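Local coordinates for protein BAT-2 beta-lactamase (Bacillus atrophaeus, PDB 6W5G) that hydrolyses the beta-lactam ring of beta-lactam antibiotics as a class D serine beta-lactamase, a reaction associated with antibiotic resistance, at residues D40-D45 and L259-L264. Numbering follows the deposited sequence.
Sequences DEFFKD and LKKYHL
Glu41 and Lys261 reach toward each other and close a surface salt bridge, Lys261 NZ donating a hydrogen bond to Glu41 OE2 at 2.8 Å. Glu41 OE2 accepts it on its syn lone pair, on the side of the other oxygen, but Glu41 OE1 stays 3.7 Å from Lys261 NZ, so one oxygen does the gripping. Lys261 spans the gap by standing straight: CG lies anti to the backbone N (chi1 171°) and every later torsion is extended. Glu41 instead bends at chi2 (-92°), which turns its carboxylate toward the lysine. Lys261 NZ also gives a weak hydrogen bond to Tyr262 OH (3.3 Å) and a hydrogen bond to the carbonyl O of Asn38, whose N is bonded to that tyrosine hydroxyl; the ammonium thus has three oxygen partners, the carboxylate and the hydroxyl on nearly opposite sides of it. The Lys44 side chain folds back, its NZ hydrogen-bonding Glu41 O.

Nonpolar packing runs beneath the bridge. Lys261 CD meets the rim of the Phe42 ring, roughly level with it and 4.0 Å from Phe42 CE2, while Glu41 CG sits over the centre of one face of that ring, 3.6 Å above it. Lys261 CG in turn lies 3.9 Å above one face of Tyr262, displaced from the ring centre. Phe42 also touches Ile254, Asp257 and Ile258 of helix 248-261.

Within the backbones, Phe43 N bonds Asp40 O at 3.1 Å in the short 3-10 turn 40-42. Helix 248-261 ends in a Schellman motif, with Leu264 N bonded to Leu259 O and His263, at positive phi, as its C' residue. The contact therefore ties the N-terminal 3-10 turn leading into strand 48-54 to the end of the C-terminal helix, which packs on the central antiparallel sheet as in the penicillin-binding-protein/serine beta-lactamase fold.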
loop_
_atom_site.group_PDB
_atom_site.type_symbol
_atom_site.label_atom_id
_atom_site.label_comp_id
_atom_site.label_asym_id
_atom_site.label_seq_id
_atom_site.Cartn_x
_atom_site.Cartn_y
_atom_site.Cartn_z
ATOM N N ASP A 40 19.553 7.263 7.954
ATOM C CA ASP A 40 20.567 7.408 6.912
ATOM C C ASP A 40 21.204 6.074 6.558
ATOM O O ASP A 40 21.468 5.794 5.381
ATOM C CB ASP A 40 21.667 8.364 7.384
ATOM C CG ASP A 40 21.216 9.815 7.436
ATOM O OD1 ASP A 40 20.094 10.127 6.994
ATOM O OD2 ASP A 40 22.010 10.652 7.921
ATOM N N GLU A 41 21.481 5.244 7.568
ATOM C CA GLU A 41 22.178 3.989 7.319
ATOM C C GLU A 41 21.403 3.061 6.396
ATOM O O GLU A 41 22.015 2.226 5.722
ATOM C CB GLU A 41 22.532 3.286 8.638
ATOM C CG GLU A 41 21.343 2.759 9.454
ATOM C CD GLU A 41 20.819 3.767 10.478
ATOM O OE1 GLU A 41 20.692 4.965 10.135
ATOM O OE2 GLU A 41 20.541 3.360 11.627
ATOM N N PHE A 42 20.082 3.192 6.326
ATOM C CA PHE A 42 19.302 2.271 5.512
ATOM C C PHE A 42 19.135 2.733 4.076
ATOM O O PHE A 42 18.618 1.969 3.251
ATOM C CB PHE A 42 17.953 1.985 6.175
ATOM C CG PHE A 42 18.092 1.430 7.556
ATOM C CD1 PHE A 42 18.631 0.163 7.747
ATOM C CD2 PHE A 42 17.723 2.175 8.667
ATOM C CE1 PHE A 42 18.777 -0.358 9.015
ATOM C CE2 PHE A 42 17.865 1.656 9.935
ATOM C CZ PHE A 42 18.392 0.388 10.112
ATOM N N PHE A 43 19.584 3.943 3.750
ATOM C CA PHE A 43 19.467 4.478 2.400
ATOM C C PHE A 43 20.821 4.725 1.748
ATOM O O PHE A 43 20.898 5.431 0.741
ATOM C CB PHE A 43 18.593 5.732 2.386
ATOM C CG PHE A 43 17.137 5.455 2.635
ATOM C CD1 PHE A 43 16.287 5.150 1.577
ATOM C CD2 PHE A 43 16.616 5.492 3.919
ATOM C CE1 PHE A 43 14.935 4.895 1.796
ATOM C CE2 PHE A 43 15.269 5.242 4.147
ATOM C CZ PHE A 43 14.426 4.940 3.081
ATOM N N LYS A 44 21.889 4.155 2.297
ATOM C CA LYS A 44 23.198 4.300 1.671
ATOM C C LYS A 44 23.197 3.655 0.288
ATOM O O LYS A 44 22.744 2.520 0.115
ATOM C CB LYS A 44 24.276 3.671 2.551
ATOM C CG LYS A 44 24.345 4.227 3.964
ATOM C CD LYS A 44 25.526 3.624 4.719
ATOM C CE LYS A 44 25.083 2.664 5.809
ATOM N NZ LYS A 44 24.758 1.318 5.277
ATOM N N ASP A 45 23.692 4.393 -0.704
ATOM C CA ASP A 45 23.726 3.961 -2.105
ATOM C C ASP A 45 22.339 3.751 -2.692
ATOM O O ASP A 45 22.197 3.079 -3.716
ATOM C CB ASP A 45 24.587 2.708 -2.322
ATOM C CG ASP A 45 25.935 2.806 -1.656
ATOM O OD1 ASP A 45 26.558 3.887 -1.749
ATOM O OD2 ASP A 45 26.373 1.804 -1.050
ATOM N N LEU A 259 11.752 0.006 11.704
ATOM C CA LEU A 259 10.816 -0.242 12.800
ATOM C C LEU A 259 11.429 -1.123 13.883
ATOM O O LEU A 259 11.111 -0.960 15.068
ATOM C CB LEU A 259 9.520 -0.855 12.269
ATOM C CG LEU A 259 8.735 0.021 11.284
ATOM C CD1 LEU A 259 7.531 -0.741 10.741
ATOM C CD2 LEU A 259 8.289 1.333 11.918
ATOM N N LYS A 260 12.304 -2.057 13.499
ATOM C CA LYS A 260 13.033 -2.848 14.489
ATOM C C LYS A 260 14.027 -1.987 15.258
ATOM O O LYS A 260 14.141 -2.109 16.487
ATOM C CB LYS A 260 13.778 -4.005 13.818
ATOM C CG LYS A 260 12.886 -5.100 13.277
ATOM C CD LYS A 260 13.681 -6.036 12.385
ATOM C CE LYS A 260 12.809 -7.151 11.817
ATOM N NZ LYS A 260 13.591 -8.121 10.985
ATOM N N LYS A 261 14.766 -1.125 14.550
ATOM C CA LYS A 261 15.743 -0.264 15.213
ATOM C C LYS A 261 15.094 0.516 16.344
ATOM O O LYS A 261 15.654 0.620 17.444
ATOM C CB LYS A 261 16.373 0.702 14.200
ATOM C CG LYS A 261 17.241 1.794 14.837
ATOM C CD LYS A 261 17.885 2.714 13.799
ATOM C CE LYS A 261 18.766 3.758 14.470
ATOM N NZ LYS A 261 19.180 4.840 13.531
ATOM N N TYR A 262 13.889 1.035 16.107
ATOM C CA TYR A 262 13.202 1.870 17.080
ATOM C C TYR A 262 12.261 1.082 17.986
ATOM O O TYR A 262 11.397 1.674 18.645
ATOM C CB TYR A 262 12.530 3.056 16.386
ATOM C CG TYR A 262 13.595 4.000 15.894
ATOM C CD1 TYR A 262 14.302 4.784 16.789
ATOM C CD2 TYR A 262 13.938 4.064 14.550
ATOM C CE1 TYR A 262 15.302 5.627 16.362
ATOM C CE2 TYR A 262 14.944 4.905 14.105
ATOM C CZ TYR A 262 15.625 5.687 15.021
ATOM O OH TYR A 262 16.630 6.537 14.620
ATOM N N HIS A 263 12.433 -0.236 18.056
ATOM C CA HIS A 263 11.786 -1.051 19.075
ATOM C C HIS A 263 10.274 -1.119 18.882
ATOM O O HIS A 263 9.524 -1.322 19.843
ATOM C CB HIS A 263 12.153 -0.562 20.482
ATOM C CG HIS A 263 11.909 -1.565 21.558
ATOM N ND1 HIS A 263 12.518 -2.800 21.579
ATOM C CD2 HIS A 263 11.108 -1.520 22.647
ATOM C CE1 HIS A 263 12.110 -3.471 22.642
ATOM N NE2 HIS A 263 11.249 -2.719 23.303
ATOM N N LEU A 264 9.818 -0.942 17.642
ATOM C CA LEU A 264 8.406 -1.087 17.307
ATOM C C LEU A 264 8.079 -2.492 16.823
ATOM O O LEU A 264 7.041 -3.053 17.196
ATOM C CB LEU A 264 7.999 -0.045 16.263
ATOM C CG LEU A 264 8.274 1.394 16.714
ATOM C CD1 LEU A 264 7.926 2.389 15.620
ATOM C CD2 LEU A 264 7.533 1.710 18.001
#